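Local coordinates for SusD superfamily protein (Bacteroides fragilis NCTC 9343, PDB 3NQP), which probably binds glycans at the outer-membrane surface, as SusD relatives do for uptake through a partner transporter, at residues Ile266-Phe271 with Cys374-Phe379; Asp329-Lys334 with Lys411-Asn416; Tyr405-Arg410 with Leu422-Glu427. All coordinates share one frame; numbering follows the deposited sequence.

Contact 1: residues Ile266-Phe271 with Cys374-Phe379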
# COMPACT_ATOMS: atom_id res chain seq x y z
N ILE A 266 -0.15 -4.13 -12.41
CA ILE A 266 1.26 -4.22 -12.74
C ILE A 266 1.91 -5.36 -11.92
O ILE A 266 2.49 -6.29 -12.47
CB ILE A 266 2.02 -2.91 -12.43
CG1 ILE A 266 1.70 -1.81 -13.45
CG2 ILE A 266 3.51 -3.14 -12.54
CD1 ILE A 266 0.74 -0.73 -13.05
N PHE A 267 1.77 -5.30 -10.60
CA PHE A 267 2.26 -6.36 -9.73
C PHE A 267 1.33 -6.57 -8.52
O PHE A 267 0.92 -5.61 -7.86
CB PHE A 267 3.72 -6.12 -9.28
CG PHE A 267 4.18 -7.14 -8.30
CD1 PHE A 267 4.57 -8.38 -8.73
CD2 PHE A 267 4.19 -6.86 -6.93
CE1 PHE A 267 4.96 -9.36 -7.82
CE2 PHE A 267 4.54 -7.86 -6.02
CZ PHE A 267 4.93 -9.10 -6.48
N ALA A 268 0.95 -7.84 -8.28
CA ALA A 268 0.10 -8.22 -7.16
C ALA A 268 0.69 -9.46 -6.46
O ALA A 268 1.37 -10.26 -7.12
CB ALA A 268 -1.33 -8.57 -7.67
N ILE A 269 0.41 -9.58 -5.16
CA ILE A 269 0.69 -10.75 -4.35
C ILE A 269 -0.45 -11.77 -4.54
O ILE A 269 -1.60 -11.46 -4.30
CB ILE A 269 0.78 -10.38 -2.86
CG1 ILE A 269 1.96 -9.42 -2.59
CG2 ILE A 269 0.82 -11.62 -1.97
CD1 ILE A 269 3.35 -9.99 -2.91
N ARG A 270 -0.10 -12.97 -4.95
CA ARG A 270 -1.05 -14.08 -5.19
C ARG A 270 -1.43 -14.82 -3.91
O ARG A 270 -0.57 -15.39 -3.22
CB ARG A 270 -0.45 -15.06 -6.21
CG ARG A 270 -1.31 -16.32 -6.59
CD ARG A 270 -2.74 -15.94 -7.05
NE ARG A 270 -2.82 -14.92 -8.10
CZ ARG A 270 -2.64 -15.15 -9.39
NH1 ARG A 270 -2.33 -16.37 -9.85
NH2 ARG A 270 -2.71 -14.13 -10.23
N PHE A 271 -2.73 -14.78 -3.58
CA PHE A 271 -3.31 -15.62 -2.55
C PHE A 271 -4.11 -16.67 -3.33
O PHE A 271 -4.66 -16.36 -4.38
CB PHE A 271 -4.16 -14.79 -1.56
CG PHE A 271 -3.29 -14.00 -0.57
CD1 PHE A 271 -2.65 -14.65 0.50
CD2 PHE A 271 -3.05 -12.67 -0.74
CE1 PHE A 271 -1.82 -13.96 1.37
CE2 PHE A 271 -2.22 -11.97 0.10
CZ PHE A 271 -1.60 -12.62 1.17
N CYS A 374 -9.10 -15.17 -0.76
CA CYS A 374 -8.00 -15.29 -1.69
C CYS A 374 -7.92 -14.12 -2.66
O CYS A 374 -7.40 -14.27 -3.76
CB CYS A 374 -8.07 -16.64 -2.43
SG CYS A 374 -9.55 -16.83 -3.45
N GLY A 375 -8.44 -12.95 -2.27
CA GLY A 375 -8.19 -11.73 -3.04
C GLY A 375 -6.69 -11.42 -3.12
O GLY A 375 -6.00 -11.53 -2.12
N ASP A 376 -6.16 -11.09 -4.29
CA ASP A 376 -4.72 -10.82 -4.40
C ASP A 376 -4.42 -9.47 -3.78
O ASP A 376 -5.28 -8.57 -3.77
CB ASP A 376 -4.27 -10.79 -5.86
CG ASP A 376 -4.05 -12.20 -6.47
OD1 ASP A 376 -4.25 -13.22 -5.77
OD2 ASP A 376 -3.68 -12.24 -7.69
N TYR A 377 -3.21 -9.31 -3.23
CA TYR A 377 -2.81 -8.00 -2.68
C TYR A 377 -2.07 -7.18 -3.76
O TYR A 377 -0.89 -7.43 -4.05
CB TYR A 377 -1.96 -8.21 -1.39
CG TYR A 377 -2.73 -7.99 -0.10
CD1 TYR A 377 -3.97 -8.60 0.11
CD2 TYR A 377 -2.29 -7.10 0.86
CE1 TYR A 377 -4.68 -8.37 1.26
CE2 TYR A 377 -3.02 -6.84 1.99
CZ TYR A 377 -4.20 -7.46 2.20
OH TYR A 377 -4.92 -7.15 3.33
N ILE A 378 -2.77 -6.22 -4.36
CA ILE A 378 -2.19 -5.44 -5.49
C ILE A 378 -1.27 -4.42 -4.87
O ILE A 378 -1.71 -3.69 -3.96
CB ILE A 378 -3.29 -4.70 -6.29
CG1 ILE A 378 -4.31 -5.72 -6.81
CG2 ILE A 378 -2.63 -3.78 -7.38
CD1 ILE A 378 -5.60 -5.18 -7.42
N PHE A 379 -0.01 -4.39 -5.30
CA PHE A 379 0.95 -3.40 -4.88
C PHE A 379 1.00 -2.22 -5.86
O PHE A 379 1.07 -1.09 -5.43
CB PHE A 379 2.36 -4.01 -4.75
CG PHE A 379 2.56 -4.86 -3.54
CD1 PHE A 379 1.54 -5.11 -2.63
CD2 PHE A 379 3.79 -5.44 -3.33
CE1 PHE A 379 1.78 -5.90 -1.50
CE2 PHE A 379 4.04 -6.21 -2.21
CZ PHE A 379 3.05 -6.44 -1.30
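Phe-271 and Asp-376 meet where a short two-stranded antiparallel ribbon, strands 265-269 and 377-381, runs out. Within the ribbon Ile-269 and Tyr-377 form the hydrogen-bonded pair, with Ile-269 N 2.7 Å from Tyr-377 O. Ala-268 and Ile-378 form the neighbouring non-hydrogen-bonded pair. Beyond it the Asp-376 carboxylate takes over from the backbone ladder. Asp-376 OD1 accepts from Phe-271 N at 3.1 Å, with the donor above the carboxylate plane. Asp-376 OD2 offers the syn lone pair to Arg-270 NE at 2.8 Å. This salt bridge is almost flat, the two planes being 14° apart. The Arg-270 chain is bent at chi2 and chi3, and this brings NE round to the acid. Lys-260 is a second cation, paired with OD1; together the two charges would probably favour an ionised carboxylate. Phe-271 turns its ring edge to the face of Tyr-377 in an offset edge-to-face pair, planes at 75°, with Phe-271 CE2 3.8 Å from Tyr-377 CD1. Helix 21-37 touches Phe-271 and Ile-269 through Arg-36. Further along, Ile-269 lies over one face of the Phe-379 ring, its CG1 3.4 Å from CZ of that ring.

Contact 2: residues Asp329-Lys334 with Lys411-Asn416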
# COMPACT_ATOMS: atom_id res chain seq x y z
N ASP A 329 -22.87 9.03 -3.82
CA ASP A 329 -23.56 7.78 -4.10
C ASP A 329 -23.34 7.33 -5.54
O ASP A 329 -23.42 6.15 -5.82
CB ASP A 329 -25.06 7.86 -3.82
CG ASP A 329 -25.39 7.89 -2.32
OD1 ASP A 329 -24.64 7.35 -1.47
OD2 ASP A 329 -26.46 8.44 -2.01
N ALA A 330 -23.05 8.27 -6.45
CA ALA A 330 -22.87 7.95 -7.87
C ALA A 330 -21.48 7.41 -8.16
O ALA A 330 -21.20 7.02 -9.27
CB ALA A 330 -23.12 9.19 -8.76
N ASP A 331 -20.61 7.42 -7.15
CA ASP A 331 -19.24 6.89 -7.25
C ASP A 331 -19.34 5.38 -6.97
O ASP A 331 -19.63 4.96 -5.85
CB ASP A 331 -18.38 7.60 -6.21
CG ASP A 331 -16.91 7.25 -6.25
OD1 ASP A 331 -16.55 6.14 -6.69
OD2 ASP A 331 -16.11 8.10 -5.78
N THR A 332 -19.07 4.56 -7.99
CA THR A 332 -19.16 3.09 -7.89
C THR A 332 -18.16 2.53 -6.87
O THR A 332 -18.37 1.44 -6.37
CB THR A 332 -18.89 2.41 -9.24
OG1 THR A 332 -17.54 2.69 -9.67
CG2 THR A 332 -19.87 2.93 -10.33
N ARG A 333 -17.11 3.26 -6.52
CA ARG A 333 -16.16 2.77 -5.50
C ARG A 333 -16.83 2.65 -4.13
O ARG A 333 -16.36 1.89 -3.28
CB ARG A 333 -14.94 3.67 -5.40
CG ARG A 333 -14.14 3.78 -6.69
CD ARG A 333 -13.01 4.76 -6.56
NE ARG A 333 -13.51 6.12 -6.52
CZ ARG A 333 -12.81 7.20 -6.83
NH1 ARG A 333 -11.52 7.12 -7.16
NH2 ARG A 333 -13.39 8.38 -6.78
N LYS A 334 -17.88 3.42 -3.91
CA LYS A 334 -18.53 3.46 -2.58
C LYS A 334 -19.02 2.07 -2.16
O LYS A 334 -18.56 1.49 -1.14
CB LYS A 334 -19.65 4.51 -2.56
CG LYS A 334 -20.28 4.74 -1.18
CD LYS A 334 -21.29 5.92 -1.23
CE LYS A 334 -21.83 6.30 0.14
NZ LYS A 334 -22.33 7.70 0.16
N LYS A 411 -13.46 9.64 -13.74
CA LYS A 411 -14.40 9.28 -14.78
C LYS A 411 -14.66 7.78 -14.70
O LYS A 411 -15.79 7.34 -14.82
CB LYS A 411 -13.89 9.69 -16.15
CG LYS A 411 -14.80 9.16 -17.32
CD LYS A 411 -14.18 9.54 -18.67
CE LYS A 411 -15.10 9.13 -19.84
NZ LYS A 411 -14.52 9.58 -21.16
N ARG A 412 -13.63 7.00 -14.47
CA ARG A 412 -13.81 5.56 -14.29
C ARG A 412 -14.70 5.25 -13.08
O ARG A 412 -15.57 4.41 -13.16
CB ARG A 412 -12.47 4.83 -14.16
CG ARG A 412 -12.57 3.31 -14.33
CD ARG A 412 -12.88 2.60 -12.99
NE ARG A 412 -11.73 2.61 -12.09
CZ ARG A 412 -10.70 1.76 -12.15
NH1 ARG A 412 -10.68 0.80 -13.06
NH2 ARG A 412 -9.69 1.85 -11.28
N ALA A 413 -14.46 5.94 -11.96
CA ALA A 413 -15.21 5.73 -10.72
C ALA A 413 -16.71 5.92 -10.89
O ALA A 413 -17.51 5.12 -10.38
CB ALA A 413 -14.69 6.68 -9.62
N TYR A 414 -17.10 7.00 -11.59
CA TYR A 414 -18.51 7.35 -11.67
C TYR A 414 -19.29 6.53 -12.72
O TYR A 414 -20.51 6.50 -12.68
CB TYR A 414 -18.70 8.85 -11.88
CG TYR A 414 -18.43 9.64 -10.61
CD1 TYR A 414 -17.15 10.03 -10.27
CD2 TYR A 414 -19.46 9.97 -9.75
CE1 TYR A 414 -16.89 10.75 -9.13
CE2 TYR A 414 -19.21 10.68 -8.59
CZ TYR A 414 -17.92 11.07 -8.28
OH TYR A 414 -17.71 11.75 -7.10
N GLY A 415 -18.58 5.90 -13.64
CA GLY A 415 -19.17 4.92 -14.57
C GLY A 415 -20.16 5.60 -15.46
O GLY A 415 -19.89 6.67 -15.97
N ASN A 416 -21.36 5.01 -15.58
CA ASN A 416 -22.42 5.57 -16.41
C ASN A 416 -23.01 6.83 -15.78
O ASN A 416 -23.77 7.52 -16.45
CB ASN A 416 -23.58 4.56 -16.60
CG ASN A 416 -23.17 3.35 -17.39
OD1 ASN A 416 -22.30 3.42 -18.25
ND2 ASN A 416 -23.80 2.22 -17.09
O HOH W 1 -17.10 10.23 -4.78
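Thr-332 and Ala-413 make the polar link here. Ala-413 O accepts twice from one residue: Thr-332 N lies 2.9 Å from it and Thr-332 OG1 2.5 Å. The second bond is very short, so its exact length is doubtful. OG1 sits between the backbone N and the carbonyl carbon (chi1 63°), which puts it beside the N-H on the same acceptor. Ala-413 CB also points into the contact and lies against one face of the Arg-333 guanidinium, offset toward its rim, 3.4 Å from Arg-333 NE. Next to it Asp-331 CB lies over one face of the Tyr-414 ring, 22° off the ring normal. Ala-330 CB reaches the edge of that ring, 3.9 Å from Tyr-414 CD2.

The contact sets the start of helix 333-337 against the C-terminal end of helix 399-414, where Gly-415 leaves helical geometry with positive phi. Asp-331 OD1 makes a capping bond with Arg-333 N.

The same carboxylate holds the guanidinium side-on. Arg-333 NE gives to Asp-331 OD1 at 3.0 Å, and Arg-333 NH2 to Asp-331 OD2 at 2.9 Å. A water donates to both Asp-331 OD2 and Tyr-414 OH, and Asp-328 also bonds that hydroxyl. Farther out, Glu-445 and Glu-441 of helix 431-445 form salt bridges with Arg-333 NH1 and NH2. On its far face the Tyr-414 ring stacks on Tyr-423.

Contact 3: residues Tyr405-Arg410 with Leu422-Glu427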
# COMPACT_ATOMS: atom_id res chain seq x y z
N TYR A 405 -5.14 13.81 -14.96
CA TYR A 405 -4.97 12.50 -14.31
C TYR A 405 -6.05 12.25 -13.23
O TYR A 405 -6.54 11.13 -13.11
CB TYR A 405 -3.59 12.43 -13.69
CG TYR A 405 -2.52 12.19 -14.72
CD1 TYR A 405 -2.53 11.05 -15.50
CD2 TYR A 405 -1.46 13.07 -14.89
CE1 TYR A 405 -1.50 10.79 -16.43
CE2 TYR A 405 -0.44 12.82 -15.82
CZ TYR A 405 -0.48 11.67 -16.59
OH TYR A 405 0.53 11.42 -17.52
N ILE A 406 -6.40 13.27 -12.45
CA ILE A 406 -7.52 13.14 -11.51
C ILE A 406 -8.81 12.76 -12.22
O ILE A 406 -9.54 11.89 -11.77
CB ILE A 406 -7.76 14.42 -10.69
CG1 ILE A 406 -6.61 14.65 -9.71
CG2 ILE A 406 -9.11 14.34 -9.91
CD1 ILE A 406 -6.63 16.09 -9.06
N ASN A 407 -9.10 13.42 -13.32
CA ASN A 407 -10.34 13.15 -14.05
C ASN A 407 -10.36 11.80 -14.77
O ASN A 407 -11.44 11.22 -14.94
CB ASN A 407 -10.67 14.30 -14.99
CG ASN A 407 -11.14 15.55 -14.25
OD1 ASN A 407 -11.91 15.45 -13.27
ND2 ASN A 407 -10.69 16.73 -14.71
N LEU A 408 -9.21 11.30 -15.21
CA LEU A 408 -9.15 9.94 -15.71
C LEU A 408 -9.66 8.96 -14.64
O LEU A 408 -10.50 8.12 -14.91
CB LEU A 408 -7.71 9.55 -16.08
CG LEU A 408 -7.27 9.93 -17.49
CD1 LEU A 408 -5.72 9.74 -17.63
CD2 LEU A 408 -8.07 9.17 -18.57
N VAL A 409 -9.14 9.09 -13.41
CA VAL A 409 -9.57 8.21 -12.31
C VAL A 409 -11.02 8.43 -11.92
O VAL A 409 -11.77 7.45 -11.78
CB VAL A 409 -8.64 8.36 -11.11
CG1 VAL A 409 -9.11 7.47 -9.96
CG2 VAL A 409 -7.17 8.08 -11.57
N ARG A 410 -11.46 9.70 -11.80
CA ARG A 410 -12.86 9.97 -11.43
C ARG A 410 -13.80 9.44 -12.47
O ARG A 410 -14.87 8.91 -12.13
CB ARG A 410 -13.15 11.45 -11.25
CG ARG A 410 -12.43 12.04 -10.07
CD ARG A 410 -12.91 13.44 -9.78
NE ARG A 410 -12.22 14.07 -8.64
CZ ARG A 410 -12.49 15.28 -8.18
NH1 ARG A 410 -13.47 16.01 -8.73
NH2 ARG A 410 -11.83 15.74 -7.13
N LEU A 422 -20.96 17.95 -12.53
CA LEU A 422 -21.10 17.56 -11.11
C LEU A 422 -19.74 17.14 -10.49
O LEU A 422 -19.45 17.46 -9.34
CB LEU A 422 -22.09 16.39 -10.98
CG LEU A 422 -23.55 16.62 -11.44
CD1 LEU A 422 -24.46 15.40 -11.09
CD2 LEU A 422 -24.11 17.90 -10.80
N TYR A 423 -18.97 16.39 -11.24
CA TYR A 423 -17.88 15.54 -10.69
C TYR A 423 -16.47 15.82 -11.20
O TYR A 423 -15.50 15.33 -10.62
CB TYR A 423 -18.24 14.05 -10.88
CG TYR A 423 -19.59 13.69 -10.28
CD1 TYR A 423 -19.93 14.09 -9.00
CD2 TYR A 423 -20.51 12.95 -10.99
CE1 TYR A 423 -21.12 13.77 -8.45
CE2 TYR A 423 -21.75 12.62 -10.44
CZ TYR A 423 -22.06 13.04 -9.18
OH TYR A 423 -23.30 12.76 -8.62
N ALA A 424 -16.32 16.62 -12.26
CA ALA A 424 -15.00 16.82 -12.86
C ALA A 424 -14.20 17.80 -12.01
O ALA A 424 -14.77 18.73 -11.47
CB ALA A 424 -15.11 17.34 -14.29
N TYR A 425 -12.90 17.59 -11.89
CA TYR A 425 -12.01 18.53 -11.21
C TYR A 425 -11.60 19.68 -12.14
O TYR A 425 -11.00 19.44 -13.19
CB TYR A 425 -10.77 17.78 -10.72
CG TYR A 425 -9.80 18.66 -9.93
CD1 TYR A 425 -10.10 19.07 -8.62
CD2 TYR A 425 -8.60 19.06 -10.49
CE1 TYR A 425 -9.21 19.89 -7.91
CE2 TYR A 425 -7.72 19.88 -9.80
CZ TYR A 425 -8.03 20.30 -8.53
OH TYR A 425 -7.12 21.10 -7.85
N PRO A 426 -11.91 20.94 -11.77
CA PRO A 426 -11.52 22.01 -12.68
C PRO A 426 -10.08 22.36 -12.40
O PRO A 426 -9.66 22.30 -11.24
CB PRO A 426 -12.46 23.17 -12.30
CG PRO A 426 -12.79 22.94 -10.82
CD PRO A 426 -12.61 21.45 -10.56
N GLU A 427 -9.33 22.72 -13.43
CA GLU A 427 -7.93 22.98 -13.24
C GLU A 427 -7.73 24.24 -12.40
O GLU A 427 -8.60 25.13 -12.39
CB GLU A 427 -7.19 23.05 -14.59
CG GLU A 427 -7.04 24.40 -15.27
CD GLU A 427 -6.08 24.32 -16.46
OE1 GLU A 427 -6.45 23.64 -17.41
OE2 GLU A 427 -4.96 24.90 -16.44
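Asn-407 turns its side-chain amide toward the backbone of Tyr-425 and pairs with it twice. Tyr-425 N gives to Asn-407 OD1 at 2.7 Å, in the carbonyl plane and on a lone pair. Asn-407 ND2 gives to Tyr-425 O at 3.1 Å, also on a lone pair, and that acceptor lies close to the amide plane. The two bonds together fix the rotation of the amide and use both polar backbone atoms of one residue. With CG anti to the carbonyl carbon of Asn-407 (chi1 -72°), the amide carbon is carried out toward the Tyr-425 backbone.

Arg-410, three residues on, reaches across with its chain extended from CG to NE. Arg-410 NH1 meets Tyr-423 O at 2.9 Å. The oxygen is in the guanidinium plane, while the donor stands above the plane of the carbonyl. Tyr-423 is the last residue of helix 420-423. Glu-441 of helix 431-445 pairs with Arg-410 NE.

Tyr-425 packs against both Arg-410 and Ile-406. Tyr-425 CB lies over one face of the guanidinium, 3.8 Å from Arg-410 NH1. The aromatic ring is turned steeply against the guanidinium, the planes being 76° apart. Ile-406 CD1 sits over one ring face, offset toward the rim and 3.8 Å from Tyr-425 CD2. At the far end of the ring, Tyr-425 OH bonds to Asn-434, and the Tyr-425 side chain touches Thr-433 and Ala-437 of helix 431-445.

The arrangement is that of an extended connection between two helices, 420-423 and 431-445, held along a third, 399-414, within the largely helical part of a SusD-family protein.

How the contacts relate
From the N terminus, 266-271 opens contact 1. Segment 329-334 opens contact 2 inside that loop. Contact 1 closes at 374-379, so contacts 1 and 2 cross. Helix 399-414 then carries 405-410, which opens contact 3, and 411-416, which closes contact 2. Contact 3 closes last at 422-427, so it crosses contact 2 and lies in series after contact 1. Contact 1 joins two strands nearer the chain's centre. Contact 2 ties the start of helix 333-337 to the end of helix 399-414, and contact 3 ties the connection after helix 420-423 back to that helix. Contacts 2 and 3 touch: Arg-333 NH1 lies 3.7 Å from Val-409 CG1. Glu-441 also links them, pairing with Arg-333 and Arg-410.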